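Local structure of nodulation fucosyltransferase NodZ (Bradyrhizobium sp., 2HHC) at residues R99-E102 / Q103-E107; E110-E113 / L114-R118. The protein is a rhizobial nodulation fucosyltransferase of the NodZ family, which belongs to the GT-B clan. All blocks are in the same frame, centred on the assembly; numbering follows the deposited sequence.

Contact 1: R99-E102 / Q103-E107. With PO4 (phosphate ion), chain B.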
loop_
_atom_site.group_PDB
_atom_site.type_symbol
_atom_site.label_atom_id
_atom_site.label_comp_id
_atom_site.label_asym_id
_atom_site.label_seq_id
_atom_site.Cartn_x
_atom_site.Cartn_y
_atom_site.Cartn_z
ATOM N N ARG A 99 -5.223 2.817 23.492
ATOM C CA ARG A 99 -5.317 3.476 22.181
ATOM C C ARG A 99 -6.364 2.771 21.319
ATOM O O ARG A 99 -6.006 2.088 20.377
ATOM C CB ARG A 99 -3.924 3.577 21.544
ATOM C CG ARG A 99 -3.883 4.401 20.259
ATOM C CD ARG A 99 -2.508 4.690 19.713
ATOM N NE ARG A 99 -2.652 5.334 18.404
ATOM C CZ ARG A 99 -2.987 6.596 18.211
ATOM N NH1 ARG A 99 -3.110 7.407 19.231
ATOM N NH2 ARG A 99 -3.184 7.052 16.996
ATOM N N PRO A 100 -7.652 2.967 21.649
ATOM C CA PRO A 100 -8.742 2.284 20.971
ATOM C C PRO A 100 -8.995 2.870 19.590
ATOM O O PRO A 100 -8.541 3.968 19.291
ATOM C CB PRO A 100 -9.929 2.584 21.862
ATOM C CG PRO A 100 -9.611 3.824 22.502
ATOM C CD PRO A 100 -8.150 3.858 22.701
ATOM N N ASP A 101 -9.770 2.130 18.808
ATOM C CA ASP A 101 -10.040 2.522 17.435
ATOM C C ASP A 101 -10.724 3.884 17.383
ATOM O O ASP A 101 -10.367 4.678 16.510
ATOM C CB ASP A 101 -10.870 1.448 16.715
ATOM C CG ASP A 101 -10.015 0.281 16.205
ATOM O OD1 ASP A 101 -8.782 0.215 16.426
ATOM O OD2 ASP A 101 -10.607 -0.598 15.529
ATOM N N GLU A 102 -11.578 4.194 18.351
ATOM C CA GLU A 102 -12.251 5.505 18.372
ATOM C C GLU A 102 -11.224 6.644 18.410
ATOM O O GLU A 102 -11.407 7.665 17.749
ATOM C CB GLU A 102 -13.342 5.627 19.449
ATOM C CG GLU A 102 -12.909 5.636 20.876
ATOM C CD GLU A 102 -14.083 5.971 21.774
ATOM O OE1 GLU A 102 -14.548 7.150 21.790
ATOM O OE2 GLU A 102 -14.576 5.033 22.446
ATOM N N GLN A 103 -10.129 6.461 19.149
ATOM C CA GLN A 103 -9.097 7.478 19.226
ATOM C C GLN A 103 -8.309 7.555 17.912
ATOM O O GLN A 103 -7.950 8.621 17.468
ATOM C CB GLN A 103 -8.114 7.193 20.401
ATOM C CG GLN A 103 -6.975 8.238 20.533
ATOM C CD GLN A 103 -7.490 9.636 20.764
ATOM O OE1 GLN A 103 -8.543 9.825 21.438
ATOM N NE2 GLN A 103 -6.792 10.615 20.238
ATOM N N ILE A 104 -7.977 6.421 17.310
ATOM C CA ILE A 104 -7.260 6.406 16.065
ATOM C C ILE A 104 -8.091 7.131 14.984
ATOM O O ILE A 104 -7.553 7.938 14.213
ATOM C CB ILE A 104 -6.949 4.949 15.635
ATOM C CG1 ILE A 104 -6.060 4.242 16.681
ATOM C CG2 ILE A 104 -6.350 4.900 14.259
ATOM C CD1 ILE A 104 -5.970 2.698 16.460
ATOM N N PHE A 105 -9.382 6.849 14.970
ATOM C CA PHE A 105 -10.306 7.498 13.995
ATOM C C PHE A 105 -10.441 9.012 14.216
ATOM O O PHE A 105 -10.433 9.780 13.266
ATOM C CB PHE A 105 -11.684 6.862 13.975
ATOM C CG PHE A 105 -11.684 5.399 13.591
ATOM C CD1 PHE A 105 -10.681 4.876 12.812
ATOM C CD2 PHE A 105 -12.676 4.548 14.072
ATOM C CE1 PHE A 105 -10.661 3.541 12.468
ATOM C CE2 PHE A 105 -12.662 3.176 13.717
ATOM C CZ PHE A 105 -11.634 2.702 12.908
ATOM N N ARG A 106 -10.491 9.417 15.468
ATOM C CA ARG A 106 -10.462 10.834 15.821
ATOM C C ARG A 106 -9.192 11.480 15.271
ATOM O O ARG A 106 -9.232 12.587 14.710
ATOM C CB ARG A 106 -10.542 10.925 17.340
ATOM C CG ARG A 106 -10.414 12.264 17.993
ATOM C CD ARG A 106 -10.694 12.093 19.499
ATOM N NE ARG A 106 -11.907 11.287 19.694
ATOM C CZ ARG A 106 -12.072 10.197 20.477
ATOM N NH1 ARG A 106 -11.118 9.689 21.241
ATOM N NH2 ARG A 106 -13.282 9.628 20.543
ATOM N N GLU A 107 -8.055 10.805 15.396
ATOM C CA GLU A 107 -6.835 11.387 14.894
ATOM C C GLU A 107 -6.793 11.459 13.386
ATOM O O GLU A 107 -6.334 12.440 12.834
ATOM C CB GLU A 107 -5.603 10.642 15.449
ATOM C CG GLU A 107 -5.453 10.869 16.950
ATOM C CD GLU A 107 -4.277 10.156 17.588
ATOM O OE1 GLU A 107 -3.292 9.878 16.906
ATOM O OE2 GLU A 107 -4.331 9.924 18.814
HETATM P P PO4 B . -7.225 14.166 20.855
HETATM O O1 PO4 B . -8.572 13.557 20.447
HETATM O O2 PO4 B . -6.059 13.926 19.820
HETATM O O3 PO4 B . -7.467 15.641 21.067
HETATM O O4 PO4 B . -6.885 13.584 22.214
#
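A local salt-bridge network at the N-terminal end of helix 101-116 joins Arg99, just ahead of the helix, to Glu107, two turns into it. Arg99 is extended from CG to NE, its CG trans to the backbone N (chi1 -173°), and reaches forward along the first turns to grip the carboxylate end-on. NH1 lies 2.8 Å from Glu107 OE2, and NH2 binds Glu107 OE1 at the same length. The acid lies near the guanidinium plane but is met from above its own, the groups turned 53° apart. Glu107 OE2 also accepts a nearly straight bond from Gln103 NE2 (2.9 Å) on its anti lone pair. Gln103 NE2 makes a weak 3.4 Å hydrogen bond to O1 of a phosphate, probably from the crystallisation liquor. Gln103 OE1 takes Arg106 NH1, while Arg106 NH2 reaches the anti lone pair of Glu102 OE1 at 3.0 Å. Pro100 is the N-cap residue; its O accepts Ile104 N (3.2 Å). Glu107 OE1 has a second donor in Trp89 NE1, and Arg99 NH2 bonds Asp129 O while its guanidinium makes a cation-pi contact with Trp88, setting the helix start between the loops that follow strands 84-85 and 125-128.

Contact 2: E110-E113 / L114-R118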
loop_
_atom_site.group_PDB
_atom_site.type_symbol
_atom_site.label_atom_id
_atom_site.label_comp_id
_atom_site.label_asym_id
_atom_site.label_seq_id
_atom_site.Cartn_x
_atom_site.Cartn_y
_atom_site.Cartn_z
ATOM N N GLU A 110 -8.668 14.583 12.793
ATOM C CA GLU A 110 -7.905 15.746 13.235
ATOM C C GLU A 110 -6.796 16.056 12.242
ATOM O O GLU A 110 -6.561 17.220 11.904
ATOM C CB GLU A 110 -7.338 15.482 14.635
ATOM C CG GLU A 110 -8.417 15.504 15.668
ATOM C CD GLU A 110 -8.071 14.948 17.010
ATOM O OE1 GLU A 110 -6.925 14.678 17.278
ATOM O OE2 GLU A 110 -8.996 14.850 17.856
ATOM N N LEU A 111 -6.127 15.033 11.752
ATOM C CA LEU A 111 -5.052 15.232 10.771
ATOM C C LEU A 111 -5.610 15.738 9.433
ATOM O O LEU A 111 -5.022 16.589 8.786
ATOM C CB LEU A 111 -4.299 13.927 10.565
ATOM C CG LEU A 111 -3.393 13.493 11.734
ATOM C CD1 LEU A 111 -3.043 12.037 11.565
ATOM C CD2 LEU A 111 -2.116 14.369 11.790
ATOM N N THR A 112 -6.773 15.216 9.053
ATOM C CA THR A 112 -7.422 15.600 7.805
ATOM C C THR A 112 -7.725 17.094 7.834
ATOM O O THR A 112 -7.380 17.822 6.890
ATOM C CB THR A 112 -8.692 14.760 7.593
ATOM O OG1 THR A 112 -8.305 13.394 7.455
ATOM C CG2 THR A 112 -9.399 15.157 6.319
ATOM N N GLU A 113 -8.298 17.551 8.937
ATOM C CA GLU A 113 -8.595 18.986 9.134
ATOM C C GLU A 113 -7.281 19.773 9.105
ATOM O O GLU A 113 -7.176 20.812 8.458
ATOM C CB GLU A 113 -9.366 19.173 10.431
ATOM C CG GLU A 113 -9.614 20.625 10.834
ATOM C CD GLU A 113 -10.390 20.756 12.145
ATOM O OE1 GLU A 113 -10.068 20.019 13.122
ATOM O OE2 GLU A 113 -11.277 21.640 12.234
ATOM N N LEU A 114 -6.248 19.295 9.771
ATOM C CA LEU A 114 -4.988 20.020 9.781
ATOM C C LEU A 114 -4.428 20.161 8.380
ATOM O O LEU A 114 -3.955 21.232 7.999
ATOM C CB LEU A 114 -3.967 19.336 10.688
ATOM C CG LEU A 114 -2.627 20.049 10.693
ATOM C CD1 LEU A 114 -2.787 21.458 11.293
ATOM C CD2 LEU A 114 -1.623 19.191 11.457
ATOM N N PHE A 115 -4.463 19.068 7.611
ATOM C CA PHE A 115 -3.894 19.067 6.270
ATOM C C PHE A 115 -4.647 20.005 5.335
ATOM O O PHE A 115 -4.055 20.471 4.369
ATOM C CB PHE A 115 -3.911 17.672 5.657
ATOM C CG PHE A 115 -3.050 16.680 6.356
ATOM C CD1 PHE A 115 -2.095 17.041 7.322
ATOM C CD2 PHE A 115 -3.121 15.354 5.993
ATOM C CE1 PHE A 115 -1.300 16.074 7.956
ATOM C CE2 PHE A 115 -2.345 14.401 6.632
ATOM C CZ PHE A 115 -1.394 14.756 7.568
ATOM N N GLN A 116 -5.909 20.296 5.640
ATOM C CA GLN A 116 -6.713 21.215 4.832
ATOM C C GLN A 116 -6.647 22.665 5.322
ATOM O O GLN A 116 -7.108 23.563 4.631
ATOM C CB GLN A 116 -8.168 20.736 4.812
ATOM C CG GLN A 116 -8.316 19.459 3.989
ATOM C CD GLN A 116 -9.578 18.641 4.286
ATOM O OE1 GLN A 116 -9.771 17.552 3.705
ATOM N NE2 GLN A 116 -10.441 19.153 5.168
ATOM N N ALA A 117 -6.045 22.897 6.481
ATOM C CA ALA A 117 -6.043 24.230 7.110
ATOM C C ALA A 117 -4.993 25.133 6.447
ATOM O O ALA A 117 -4.008 24.649 5.893
ATOM C CB ALA A 117 -5.773 24.098 8.608
ATOM N N ARG A 118 -5.202 26.448 6.497
ATOM C CA ARG A 118 -4.257 27.389 5.893
ATOM C C ARG A 118 -2.921 27.417 6.626
ATOM O O ARG A 118 -1.859 27.478 6.002
ATOM C CB ARG A 118 -4.853 28.786 5.927
#
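Phe115 meets the backbone of Leu111 one turn earlier, near the C-terminal end of helix 101-116, the helix of a beta-alpha-beta unit between strands 84-85 and 125-128. Its CB already lies 3.5 Å from Leu111 O. With CG trans to its own carbonyl carbon (chi1 -65°), the side chain leans back along the helix, and CG comes to 3.1 Å from that same oxygen. From there the ring draws away: CD1 and CD2 still border Leu111 O, CE1 and CE2 stand farther from it, and at the tip CZ meets Leu111 CB at 4.3 Å in a loose apolar touch. The carbonyl oxygen therefore sits over one ring face, displaced toward the rim, while it also accepts the backbone N of Phe115 at 2.8 Å. Beyond the helix, the ring packs against Tyr28 and Leu132, and Leu111 and Leu114 rest on Phe85 of strand 84-85.

On the more exposed flank, Thr112 and Gln116 run side by side. Thr112 OG1 is hydrogen-bonded to Arg108 O and Arg135 NE, leaving the methyl branch to face the glutamine. Gln116 N makes weak hydrogen bonds to both Thr112 O and Glu113 O. Farther along its side chain, Gln116 OE1 lies 3.6 Å from Thr112 CG2.

In the fold
Followed from the N terminus, the chain leaves strand 84-85, passes through a long connection containing Trp88 and Trp89, and enters helix 101-116 at contact 1. Contact 2 comes afterwards, in the last turns of the helix and the start of the connection to strand 125-128. The two are in series, neither nesting nor crossing, with centres about 17 Å apart and no direct touch between them. Each closes only a short local turn, and the example illustrates how one helix is joined to different parts of the fold at its two ends: residues 99-107 meet the loops around Trp88 and Asp129, whereas residues 110-118 pack onto Phe85, Leu132 and Tyr28 of helix 15-32.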